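Side-chain contacts in probable zinc protease PqqL (Escherichia coli, PDB 6OFT), which probably acts as a periplasmic zinc-dependent endopeptidase of the M16 family, with this chain forming the first half of the full-length protein: residues V56-F61 with D132-V137; A124-L129 with A184-F189; E140-H145 with E170-M175; N88-T91 with T96-Q99; E74-M79 with S118-A123. All coordinates share one frame; numbering follows the deposited sequence.

Interaction 1: residues V56-F61 with D132-V137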
# COMPACT_ATOMS: atom_id res chain seq x y z
N VAL A 56 13.63 14.30 7.71
CA VAL A 56 12.88 15.57 7.54
C VAL A 56 11.51 15.48 8.26
O VAL A 56 11.14 16.41 8.97
CB VAL A 56 12.75 16.01 6.05
CG1 VAL A 56 11.64 17.06 5.85
CG2 VAL A 56 14.07 16.54 5.51
N GLU A 57 10.79 14.34 8.09
CA GLU A 57 9.49 14.05 8.69
C GLU A 57 9.52 14.18 10.22
O GLU A 57 8.69 14.87 10.80
CB GLU A 57 9.02 12.65 8.26
CG GLU A 57 7.66 12.24 8.78
CD GLU A 57 7.72 10.92 9.53
OE1 GLU A 57 7.48 10.92 10.76
OE2 GLU A 57 8.03 9.89 8.89
N HIS A 58 10.53 13.57 10.86
CA HIS A 58 10.77 13.66 12.31
C HIS A 58 11.05 15.12 12.73
O HIS A 58 10.57 15.56 13.78
CB HIS A 58 11.95 12.76 12.70
CG HIS A 58 11.56 11.33 12.91
ND1 HIS A 58 11.60 10.76 14.16
CD2 HIS A 58 11.12 10.41 12.03
CE1 HIS A 58 11.18 9.52 14.01
NE2 HIS A 58 10.88 9.26 12.74
N MET A 59 11.77 15.87 11.90
CA MET A 59 12.13 17.26 12.21
C MET A 59 10.94 18.23 12.24
O MET A 59 11.09 19.34 12.75
CB MET A 59 13.24 17.78 11.28
CG MET A 59 14.63 17.17 11.51
SD MET A 59 15.23 17.09 13.22
CE MET A 59 15.07 18.86 13.73
N MET A 60 9.75 17.81 11.74
CA MET A 60 8.56 18.67 11.75
C MET A 60 8.03 18.86 13.17
O MET A 60 7.43 19.89 13.49
CB MET A 60 7.46 18.14 10.81
CG MET A 60 7.82 18.20 9.32
SD MET A 60 8.38 19.80 8.69
CE MET A 60 10.12 19.48 8.57
N PHE A 61 8.31 17.89 14.03
CA PHE A 61 7.87 17.89 15.42
C PHE A 61 8.95 18.44 16.36
O PHE A 61 8.78 18.35 17.58
CB PHE A 61 7.44 16.47 15.84
CG PHE A 61 6.37 15.91 14.93
CD1 PHE A 61 5.02 16.20 15.15
CD2 PHE A 61 6.70 15.11 13.84
CE1 PHE A 61 4.04 15.69 14.31
CE2 PHE A 61 5.71 14.62 12.99
CZ PHE A 61 4.39 14.91 13.23
N ASP A 132 20.58 16.79 16.18
CA ASP A 132 21.43 15.89 16.96
C ASP A 132 20.63 14.95 17.85
O ASP A 132 20.95 13.76 17.93
CB ASP A 132 22.46 16.69 17.78
CG ASP A 132 23.53 17.39 16.95
OD1 ASP A 132 23.71 17.02 15.77
OD2 ASP A 132 24.19 18.29 17.50
N ALA A 133 19.54 15.46 18.46
CA ALA A 133 18.65 14.66 19.29
C ALA A 133 17.93 13.62 18.45
O ALA A 133 17.84 12.47 18.88
CB ALA A 133 17.64 15.55 20.00
N GLU A 134 17.47 13.98 17.23
CA GLU A 134 16.76 13.04 16.37
C GLU A 134 17.64 11.94 15.78
O GLU A 134 17.11 10.89 15.42
CB GLU A 134 15.96 13.76 15.26
CG GLU A 134 14.64 14.32 15.72
CD GLU A 134 13.67 13.38 16.42
OE1 GLU A 134 13.31 12.34 15.83
OE2 GLU A 134 13.27 13.71 17.55
N ARG A 135 18.98 12.15 15.68
CA ARG A 135 19.88 11.10 15.16
C ARG A 135 19.77 9.83 16.02
O ARG A 135 19.54 8.75 15.49
CB ARG A 135 21.34 11.57 15.09
CG ARG A 135 21.55 12.91 14.44
CD ARG A 135 23.01 13.31 14.51
NE ARG A 135 23.24 14.65 13.98
CZ ARG A 135 23.36 14.94 12.69
NH1 ARG A 135 23.24 13.99 11.77
NH2 ARG A 135 23.57 16.19 12.30
N GLY A 136 19.83 10.01 17.35
CA GLY A 136 19.69 8.93 18.32
C GLY A 136 18.35 8.22 18.25
O GLY A 136 18.29 6.99 18.35
N VAL A 137 17.27 9.00 18.03
CA VAL A 137 15.87 8.55 17.90
C VAL A 137 15.73 7.60 16.72
O VAL A 137 15.24 6.47 16.90
CB VAL A 137 14.88 9.76 17.80
CG1 VAL A 137 13.48 9.33 17.37
CG2 VAL A 137 14.83 10.52 19.11
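The imidazole of His58 takes OE1 of Glu134 at its edge, near the ring plane, while CG1 of Val137 comes up obliquely, 4.0 Å from His58 ND1. The carboxylate is turned 37° against the ring. ND1 gives its hydrogen to this oxygen: the bond from His58 ND1 to Glu134 OE1 is 2.9 Å long and only moderately straight, 143° at the hydrogen. It meets the oxygen nearly along its C-O axis, with the oxygen lifted 18° from the imidazole plane. Glu134 reaches this spot because its chain bends at chi2, curling the carboxylate back toward the histidine. The aliphatic part of the same side chain runs antiparallel to Met59, whose doubly bent chain leaves SD 3.8 Å from CG of Glu134. His58 and Glu134 are predicted zinc ligands, together with His54, and Glu57 is the predicted proton acceptor; the two histidines and Glu57 form the inverted HXXEH motif of M16 peptidases, with Glu134, far along the chain, as the predicted third zinc ligand. With an alanine here in place of His58, Glu134 OE1 would probably be left without its N-H donor, its carboxylate freer to turn, and a predicted metal ligand lost. Further out, the ring of His54 meets that of His58 edge-to-face, and Glu134 OE2 has a weak bond from Asn62. The contact lays the end of helix 52-59 against helix 128-144, with Phe61 and Glu57 on the far side packing against strands 87-91 and 96-103.

Interaction 2: residues A124-L129 with A184-F189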
# COMPACT_ATOMS: atom_id res chain seq x y z
N ALA A 124 9.75 25.10 9.01
CA ALA A 124 10.51 24.20 9.90
C ALA A 124 11.93 24.78 10.01
O ALA A 124 12.46 25.27 9.01
CB ALA A 124 10.58 22.80 9.31
N THR A 125 12.54 24.77 11.22
CA THR A 125 13.83 25.44 11.46
C THR A 125 15.09 24.55 11.46
O THR A 125 16.18 25.09 11.24
CB THR A 125 13.78 26.26 12.76
OG1 THR A 125 13.41 25.42 13.85
CG2 THR A 125 12.84 27.46 12.66
N PHE A 126 14.97 23.23 11.75
CA PHE A 126 16.13 22.32 11.78
C PHE A 126 17.27 22.83 12.67
O PHE A 126 18.40 22.97 12.20
CB PHE A 126 16.66 21.99 10.36
CG PHE A 126 15.62 21.48 9.40
CD1 PHE A 126 15.32 20.13 9.33
CD2 PHE A 126 14.93 22.36 8.58
CE1 PHE A 126 14.34 19.66 8.45
CE2 PHE A 126 13.96 21.89 7.69
CZ PHE A 126 13.67 20.54 7.64
N GLU A 127 16.96 23.13 13.95
CA GLU A 127 17.93 23.59 14.95
C GLU A 127 18.95 22.48 15.18
O GLU A 127 18.57 21.31 15.31
CB GLU A 127 17.22 23.91 16.29
CG GLU A 127 16.20 25.04 16.22
CD GLU A 127 15.22 25.06 17.38
OE1 GLU A 127 14.04 24.70 17.17
OE2 GLU A 127 15.63 25.43 18.51
N LYS A 128 20.25 22.83 15.19
CA LYS A 128 21.38 21.91 15.37
C LYS A 128 21.16 20.92 16.51
O LYS A 128 21.28 19.71 16.30
CB LYS A 128 22.68 22.71 15.62
CG LYS A 128 23.95 21.92 15.36
CD LYS A 128 24.95 22.04 16.49
CE LYS A 128 26.27 21.41 16.14
NZ LYS A 128 26.19 19.93 15.99
N LEU A 129 20.80 21.43 17.71
CA LEU A 129 20.56 20.64 18.90
C LEU A 129 19.43 19.63 18.71
O LEU A 129 19.58 18.49 19.15
CB LEU A 129 20.34 21.53 20.13
CG LEU A 129 21.60 22.14 20.78
CD1 LEU A 129 21.24 23.36 21.64
CD2 LEU A 129 22.36 21.12 21.62
N ALA A 184 21.86 21.79 7.39
CA ALA A 184 21.79 22.49 6.11
C ALA A 184 21.39 21.53 4.99
O ALA A 184 20.61 21.91 4.12
CB ALA A 184 23.11 23.17 5.79
N GLN A 185 21.88 20.27 5.02
CA GLN A 185 21.51 19.24 4.04
C GLN A 185 20.04 18.81 4.19
O GLN A 185 19.35 18.57 3.19
CB GLN A 185 22.45 18.04 4.12
CG GLN A 185 23.83 18.30 3.51
CD GLN A 185 24.86 17.23 3.83
OE1 GLN A 185 24.88 16.63 4.91
NE2 GLN A 185 25.75 16.98 2.88
N LEU A 186 19.55 18.72 5.44
CA LEU A 186 18.15 18.37 5.72
C LEU A 186 17.24 19.49 5.21
O LEU A 186 16.21 19.22 4.61
CB LEU A 186 17.92 18.18 7.23
CG LEU A 186 18.60 17.00 7.88
CD1 LEU A 186 18.43 17.08 9.38
CD2 LEU A 186 18.05 15.66 7.36
N ARG A 187 17.68 20.76 5.43
CA ARG A 187 17.00 21.98 5.00
C ARG A 187 16.93 22.02 3.48
O ARG A 187 15.91 22.41 2.94
CB ARG A 187 17.78 23.21 5.51
CG ARG A 187 16.97 24.49 5.66
CD ARG A 187 17.82 25.69 6.10
NE ARG A 187 18.80 25.35 7.14
CZ ARG A 187 18.59 25.46 8.45
NH1 ARG A 187 17.44 25.94 8.91
NH2 ARG A 187 19.53 25.10 9.31
N GLN A 188 18.01 21.61 2.79
CA GLN A 188 18.09 21.59 1.33
C GLN A 188 17.02 20.64 0.72
O GLN A 188 16.31 21.05 -0.20
CB GLN A 188 19.51 21.20 0.89
CG GLN A 188 19.78 21.29 -0.61
CD GLN A 188 21.26 21.16 -0.97
OE1 GLN A 188 21.69 21.59 -2.04
NE2 GLN A 188 22.07 20.57 -0.09
N PHE A 189 16.89 19.41 1.25
CA PHE A 189 15.88 18.44 0.78
C PHE A 189 14.48 19.02 1.02
O PHE A 189 13.66 19.02 0.11
CB PHE A 189 16.04 17.09 1.51
CG PHE A 189 15.10 16.00 1.06
CD1 PHE A 189 15.51 15.06 0.11
CD2 PHE A 189 13.82 15.88 1.59
CE1 PHE A 189 14.65 14.04 -0.30
CE2 PHE A 189 12.96 14.86 1.18
CZ PHE A 189 13.38 13.94 0.24
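Arg187 reaches Thr125 by a swing and a bend: its CG lies opposite the backbone N (chi1 -156°), and a kink at chi3 then turns the guanidinium toward the 124-129 backbone. Phe126, with its CG opposite its own carbonyl carbon, sends its ring the other way along the arginine, toward helix 183-193. The two side chains thus run alongside in opposite senses. At the outer end NH1 of Arg187 donates to the carbonyl O of Thr125 over 2.8 Å. The bond is bent, 136° at the hydrogen, and the donor stands 46° above the carbonyl plane instead of on a lone pair. CB of Phe126 lies over one face of the guanidinium, and the planes of the two flat groups are almost perpendicular. At the inner end the ring lies against the helix itself. One face carries CA of Arg187, offset toward the rim, and CD1 of Phe126 rests 3.9 Å from CB of Leu186. The arginine stem adds a looser touch, its CG 4.2 Å from Phe126 CD2. The arginine thus grips a backbone oxygen at the partly exposed end, while the phenylalanine packs at the buried end. Tyr190 meets the Phe126 ring edge-to-face, and its hydroxyl is hydrogen-bonded to the backbone N of Ala124. The loop tied down here connects helix 107-122 to helix 128-144, with Glu127 at the N-cap position of the latter; Phe126 also packs on Met59 and Met60, and Leu186 on Phe55 of helix 52-59.

Interaction 3: residues E140-H145 with E170-M175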
# COMPACT_ATOMS: atom_id res chain seq x y z
N GLU A 140 17.67 4.29 17.10
CA GLU A 140 16.95 3.38 17.99
C GLU A 140 15.74 2.73 17.32
O GLU A 140 15.52 1.52 17.48
CB GLU A 140 16.58 4.06 19.32
CG GLU A 140 17.76 4.09 20.27
CD GLU A 140 17.49 4.69 21.63
OE1 GLU A 140 17.42 3.93 22.62
OE2 GLU A 140 17.37 5.94 21.72
N GLU A 141 14.97 3.51 16.54
CA GLU A 141 13.81 3.03 15.81
C GLU A 141 14.21 2.01 14.73
O GLU A 141 13.52 1.01 14.55
CB GLU A 141 13.02 4.19 15.20
CG GLU A 141 12.32 5.03 16.25
CD GLU A 141 11.67 6.31 15.76
OE1 GLU A 141 10.98 6.97 16.57
OE2 GLU A 141 11.85 6.65 14.57
N TRP A 142 15.36 2.24 14.07
CA TRP A 142 15.92 1.35 13.06
C TRP A 142 16.14 -0.05 13.65
O TRP A 142 15.69 -1.03 13.05
CB TRP A 142 17.24 1.93 12.53
CG TRP A 142 18.09 0.99 11.73
CD1 TRP A 142 17.88 0.59 10.44
CD2 TRP A 142 19.30 0.35 12.15
NE1 TRP A 142 18.88 -0.26 10.04
CE2 TRP A 142 19.78 -0.42 11.06
CE3 TRP A 142 20.04 0.36 13.35
CZ2 TRP A 142 20.95 -1.18 11.14
CZ3 TRP A 142 21.21 -0.39 13.42
CH2 TRP A 142 21.66 -1.14 12.33
N ARG A 143 16.77 -0.14 14.84
CA ARG A 143 17.02 -1.39 15.55
C ARG A 143 15.72 -2.06 16.05
O ARG A 143 15.55 -3.27 15.86
CB ARG A 143 18.04 -1.17 16.70
CG ARG A 143 18.23 -2.36 17.67
CD ARG A 143 18.68 -3.66 16.99
NE ARG A 143 18.78 -4.78 17.93
CZ ARG A 143 18.02 -5.88 17.88
NH1 ARG A 143 17.09 -6.02 16.94
NH2 ARG A 143 18.18 -6.84 18.78
N ALA A 144 14.82 -1.27 16.68
CA ALA A 144 13.55 -1.74 17.25
C ALA A 144 12.64 -2.48 16.29
O ALA A 144 12.08 -3.51 16.67
CB ALA A 144 12.80 -0.57 17.89
N HIS A 145 12.50 -1.98 15.05
CA HIS A 145 11.62 -2.57 14.03
C HIS A 145 12.14 -3.88 13.40
O HIS A 145 11.36 -4.57 12.74
CB HIS A 145 11.28 -1.53 12.94
CG HIS A 145 10.41 -0.41 13.42
ND1 HIS A 145 9.19 -0.65 14.04
CD2 HIS A 145 10.59 0.93 13.32
CE1 HIS A 145 8.68 0.54 14.32
NE2 HIS A 145 9.49 1.52 13.90
N GLU A 170 15.02 2.11 0.65
CA GLU A 170 14.20 1.77 1.84
C GLU A 170 14.08 3.07 2.70
O GLU A 170 15.09 3.74 2.93
CB GLU A 170 14.85 0.64 2.64
CG GLU A 170 13.86 -0.19 3.44
CD GLU A 170 14.41 -0.90 4.65
OE1 GLU A 170 15.63 -1.20 4.68
OE2 GLU A 170 13.63 -1.16 5.59
N PRO A 171 12.85 3.46 3.13
CA PRO A 171 12.68 4.76 3.82
C PRO A 171 13.59 5.04 5.03
O PRO A 171 14.02 6.18 5.18
CB PRO A 171 11.20 4.77 4.20
CG PRO A 171 10.55 3.93 3.16
CD PRO A 171 11.53 2.82 2.86
N ILE A 172 13.92 4.05 5.87
CA ILE A 172 14.81 4.27 7.03
C ILE A 172 16.22 4.80 6.61
O ILE A 172 16.86 5.50 7.39
CB ILE A 172 14.90 3.02 7.97
CG1 ILE A 172 15.59 3.34 9.32
CG2 ILE A 172 15.59 1.82 7.27
CD1 ILE A 172 14.73 4.17 10.36
N GLY A 173 16.65 4.45 5.39
CA GLY A 173 17.94 4.85 4.85
C GLY A 173 19.12 4.16 5.53
O GLY A 173 19.02 3.01 5.94
N LEU A 174 20.25 4.89 5.64
CA LEU A 174 21.50 4.38 6.23
C LEU A 174 21.79 5.10 7.53
O LEU A 174 21.65 6.31 7.59
CB LEU A 174 22.71 4.60 5.30
CG LEU A 174 22.71 4.03 3.88
CD1 LEU A 174 24.12 4.15 3.28
CD2 LEU A 174 22.30 2.54 3.84
N MET A 175 22.23 4.35 8.57
CA MET A 175 22.54 4.95 9.87
C MET A 175 23.72 5.88 9.82
O MET A 175 23.79 6.81 10.61
CB MET A 175 22.69 3.89 10.98
CG MET A 175 21.41 3.13 11.28
SD MET A 175 19.99 4.19 11.69
CE MET A 175 19.10 4.20 10.13
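Ile172 is held up to Trp142 by a type I beta turn, Glu170 to Gly173, closed by the 3.0 Å hydrogen bond from Gly173 N to Glu170 O; no hydrogen bond runs across to the helix. What crosses is apolar, and its core is a Met-aromatic contact between Met175 and the Trp142 indole. A chi1 near 180° (167°) swings the indole off helix 128-144 toward the loop. Met175, in the first turn of helix 175-180, bends at chi2 and chi3 so that its chain folds over one indole face. Its CG stands over the middle of the ring system, 3.8 Å from the six-membered centroid, a CH-pi contact. The sulfur sits further along, oblique to the five-membered ring, with SD 4.2 Å from that centroid. Ile172 arrives at about a right angle to the indole and works at its edge. Gly173, at phi 70°, takes a backbone conformation that residues with a side chain adopt less readily, and leads on to Leu174, the N-cap residue of helix 175-180. This is a surface contact that joins helix 128-144 to the turn before helix 175-180 and to that helix's first residue, and the isoleucine also touches His54, a predicted zinc ligand, and Ile138. Near the plane of the indole, CG1 of Ile172 lies 3.7 Å from Trp142 CD1.

Interaction 4: residues N88-T91 with T96-Q99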
# COMPACT_ATOMS: atom_id res chain seq x y z
N ASN A 88 0.16 11.96 14.05
CA ASN A 88 1.06 10.93 13.50
C ASN A 88 1.66 11.42 12.21
O ASN A 88 1.16 12.37 11.62
CB ASN A 88 0.27 9.63 13.19
CG ASN A 88 -0.28 8.91 14.39
OD1 ASN A 88 0.46 8.29 15.16
ND2 ASN A 88 -1.60 8.97 14.57
N ALA A 89 2.70 10.72 11.72
CA ALA A 89 3.32 11.04 10.43
C ALA A 89 4.01 9.78 9.94
O ALA A 89 4.34 8.93 10.75
CB ALA A 89 4.35 12.17 10.59
N TYR A 90 4.21 9.66 8.63
CA TYR A 90 4.92 8.52 8.07
C TYR A 90 5.62 8.93 6.79
O TYR A 90 5.14 9.83 6.09
CB TYR A 90 3.99 7.29 7.84
CG TYR A 90 3.00 7.43 6.70
CD1 TYR A 90 3.39 7.20 5.38
CD2 TYR A 90 1.67 7.72 6.95
CE1 TYR A 90 2.48 7.33 4.32
CE2 TYR A 90 0.74 7.82 5.90
CZ TYR A 90 1.15 7.59 4.60
OH TYR A 90 0.24 7.69 3.57
N THR A 91 6.70 8.21 6.45
CA THR A 91 7.45 8.39 5.22
C THR A 91 7.49 7.04 4.52
O THR A 91 7.88 6.04 5.12
CB THR A 91 8.87 8.93 5.48
OG1 THR A 91 8.78 10.08 6.30
CG2 THR A 91 9.59 9.30 4.19
N THR A 96 5.30 11.51 2.01
CA THR A 96 5.46 11.86 3.42
C THR A 96 4.11 12.44 3.79
O THR A 96 3.62 13.33 3.10
CB THR A 96 6.59 12.87 3.65
OG1 THR A 96 7.72 12.51 2.86
CG2 THR A 96 6.99 12.92 5.10
N VAL A 97 3.47 11.89 4.83
CA VAL A 97 2.13 12.35 5.22
C VAL A 97 2.12 12.74 6.70
O VAL A 97 2.64 11.98 7.53
CB VAL A 97 1.01 11.31 4.86
CG1 VAL A 97 -0.38 11.81 5.27
CG2 VAL A 97 1.01 10.99 3.37
N TYR A 98 1.48 13.89 7.01
CA TYR A 98 1.33 14.45 8.36
C TYR A 98 -0.13 14.43 8.73
O TYR A 98 -0.97 14.94 7.98
CB TYR A 98 1.93 15.87 8.41
CG TYR A 98 3.40 15.87 8.03
CD1 TYR A 98 4.38 15.67 8.99
CD2 TYR A 98 3.80 16.02 6.70
CE1 TYR A 98 5.73 15.62 8.65
CE2 TYR A 98 5.14 15.96 6.34
CZ TYR A 98 6.10 15.77 7.32
OH TYR A 98 7.43 15.78 7.01
N GLN A 99 -0.46 13.75 9.84
CA GLN A 99 -1.84 13.44 10.19
C GLN A 99 -2.28 13.95 11.55
O GLN A 99 -1.57 13.77 12.54
CB GLN A 99 -2.08 11.90 10.12
CG GLN A 99 -1.59 11.22 8.81
CD GLN A 99 -1.47 9.70 8.91
OE1 GLN A 99 -1.08 9.15 9.93
NE2 GLN A 99 -1.79 9.00 7.83
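The Tyr90 ring lies alongside Val97, both pointing the same way, with CB of Val97 under one ring face, 4.0 Å from its centroid in a CH-pi contact. CG2 of Val97 extends beneath the phenol end, 3.4 Å from Tyr90 OH. At the ring's edge, in its plane, NE2 of Gln99 stands 3.4 Å from Tyr90 CE2, the amide turned 74° against the ring. Tyr90 takes this pose with CG tucked between its backbone N and carbonyl carbon (chi1 71°). With an alanine here, Val97 would probably lose the ring that covers it, and Glu95, which hydrogen-bonds Tyr90 OH, its phenol partner. Behind these side chains stands an antiparallel beta hairpin. Its hydrogen-bonded pairs are Asn88 with Gln99 and Tyr90 with Val97, the latter joined both ways, Val97 N to Tyr90 O at 2.9 Å and Tyr90 N to Val97 O at 3.0 Å. On the opposite face Ala89 CB touches Tyr98 CD1 at 3.8 Å, and Thr91 lies beside Thr96. That face looks to helix 52-59: Thr91 OG1 is hydrogen-bonded to OE2 of Glu57, the predicted proton acceptor, while the hydroxyl of Tyr98 bonds to that of Tyr194. Strand 31-38 flanks strand 96-103 on its other side, and Trp35 packs on Val97 and Gln99.

Interaction 5: residues E74-M79 with S118-A123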
# COMPACT_ATOMS: atom_id res chain seq x y z
N GLU A 74 3.88 20.56 22.60
CA GLU A 74 3.24 21.21 23.76
C GLU A 74 1.94 21.89 23.34
O GLU A 74 1.00 21.92 24.12
CB GLU A 74 4.19 22.24 24.43
CG GLU A 74 5.36 21.60 25.17
CD GLU A 74 6.47 22.53 25.66
OE1 GLU A 74 6.23 23.76 25.75
OE2 GLU A 74 7.57 22.02 25.97
N THR A 75 1.89 22.44 22.10
CA THR A 75 0.67 23.08 21.59
C THR A 75 -0.40 22.00 21.35
O THR A 75 -1.55 22.19 21.76
CB THR A 75 0.95 23.95 20.35
OG1 THR A 75 1.93 24.93 20.69
CG2 THR A 75 -0.30 24.64 19.83
N PHE A 76 -0.02 20.87 20.72
CA PHE A 76 -0.97 19.77 20.48
C PHE A 76 -1.48 19.23 21.82
O PHE A 76 -2.68 19.06 21.97
CB PHE A 76 -0.34 18.65 19.65
CG PHE A 76 -0.31 18.87 18.15
CD1 PHE A 76 -1.48 19.11 17.45
CD2 PHE A 76 0.89 18.79 17.45
CE1 PHE A 76 -1.46 19.29 16.06
CE2 PHE A 76 0.91 18.97 16.06
CZ PHE A 76 -0.26 19.20 15.37
N GLU A 77 -0.57 19.00 22.78
CA GLU A 77 -0.90 18.51 24.13
C GLU A 77 -1.91 19.42 24.87
O GLU A 77 -2.81 18.90 25.53
CB GLU A 77 0.37 18.27 24.96
CG GLU A 77 1.08 16.95 24.63
CD GLU A 77 0.50 15.65 25.17
OE1 GLU A 77 -0.23 15.68 26.19
OE2 GLU A 77 0.79 14.59 24.58
N SER A 78 -1.82 20.76 24.70
CA SER A 78 -2.73 21.75 25.31
C SER A 78 -4.16 21.69 24.73
O SER A 78 -5.09 22.28 25.28
CB SER A 78 -2.17 23.17 25.18
OG SER A 78 -2.34 23.68 23.87
N MET A 79 -4.33 20.97 23.61
CA MET A 79 -5.62 20.76 22.93
C MET A 79 -6.04 19.30 23.09
O MET A 79 -6.99 18.86 22.44
CB MET A 79 -5.53 21.15 21.44
CG MET A 79 -5.12 22.62 21.21
SD MET A 79 -5.17 23.05 19.45
CE MET A 79 -3.70 22.18 18.84
N SER A 118 0.49 25.06 8.32
CA SER A 118 1.07 26.14 7.53
C SER A 118 2.61 26.26 7.73
O SER A 118 3.34 26.43 6.76
CB SER A 118 0.39 27.46 7.87
OG SER A 118 0.76 28.46 6.93
N GLU A 119 3.08 26.09 8.97
CA GLU A 119 4.50 26.12 9.33
C GLU A 119 5.24 24.84 8.98
O GLU A 119 6.42 24.90 8.70
CB GLU A 119 4.70 26.51 10.79
CG GLU A 119 4.10 27.88 11.08
CD GLU A 119 5.00 28.81 11.84
OE1 GLU A 119 5.93 28.34 12.53
OE2 GLU A 119 4.77 30.04 11.75
N TRP A 120 4.55 23.68 8.98
CA TRP A 120 5.23 22.46 8.56
C TRP A 120 5.53 22.58 7.05
O TRP A 120 6.55 22.08 6.59
CB TRP A 120 4.35 21.23 8.82
CG TRP A 120 4.32 20.77 10.25
CD1 TRP A 120 5.23 21.05 11.23
CD2 TRP A 120 3.35 19.90 10.84
NE1 TRP A 120 4.89 20.40 12.40
CE2 TRP A 120 3.75 19.66 12.18
CE3 TRP A 120 2.18 19.26 10.36
CZ2 TRP A 120 3.02 18.84 13.04
CZ3 TRP A 120 1.47 18.44 11.22
CH2 TRP A 120 1.89 18.22 12.54
N SER A 121 4.64 23.28 6.31
CA SER A 121 4.75 23.50 4.87
C SER A 121 6.02 24.24 4.40
O SER A 121 6.54 23.89 3.34
CB SER A 121 3.51 24.20 4.33
OG SER A 121 2.37 23.37 4.48
N ASN A 122 6.49 25.27 5.16
CA ASN A 122 7.65 26.09 4.77
C ASN A 122 8.44 26.76 5.93
O ASN A 122 9.36 27.53 5.64
CB ASN A 122 7.20 27.17 3.75
CG ASN A 122 6.43 28.33 4.36
OD1 ASN A 122 5.86 28.26 5.46
ND2 ASN A 122 6.41 29.45 3.65
N ALA A 123 8.07 26.53 7.20
CA ALA A 123 8.73 27.24 8.30
C ALA A 123 9.42 26.36 9.36
O ALA A 123 9.73 26.85 10.45
CB ALA A 123 7.76 28.21 8.96
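Phe76 and Trp120 meet from opposite directions, and their rings make the entire contact between helix 71-77 and the C-terminal part of helix 107-122. The tight part is small: CE2 and CZ of Phe76 against CZ2 and CH2 of Trp120, with Phe76 CE2 to Trp120 CZ2 at 3.7 Å and Phe76 CZ to Trp120 CH2 the same. CZ2 lies in the plane of the phenyl ring at its edge, but the two planes are inclined at 43°, so the rings meet at a slant. With chi1 of -81° for Phe76 and -78° for Trp120, both rings are directed at the other helix. The backbones stay far apart, 13.7 Å from CA of Phe76 to CA of Trp120. Both rings are buried; Phe117 meets the indole edge-to-face, and Phe61 packs on it too. Away from this core the character changes. The outer side of helix 71-77 is polar and more open to solvent, with exposed Ser78 hydrogen-bonded through OG to Thr75 O at 2.7 Å and Glu74 and Glu77 in salt bridges to Lys71 and Arg82. The sole polar atom of the indole, NE1, makes a weak hydrogen bond to Met60 O, away from Phe76. What remains between Phe76 and Trp120 is carbon against carbon, so this join rests on dispersion and the exclusion of water, not on any directional bond.

Overall arrangement
From the N terminus, residues 56-61 open interaction 1, which closes only at 132-137. Within that span 74-79 pairs with 118-123 in interaction 5, and inside this in turn lies the short hairpin of interaction 4. Interaction 2 starts at 124-129, before interaction 1 has closed, and ends at 184-189, so the two cross; interaction 3 falls wholly within interaction 2. Helix 128-144 serves interactions 1 and 3, meeting helix 52-59 and the start of helix 175-180, and the loop leading into it makes interaction 2 with helix 183-193. Interaction 1 touches all four others: Met60 and Phe61 reach Trp120 of interaction 5, and His58 approaches Glu141 in the segments of interaction 3.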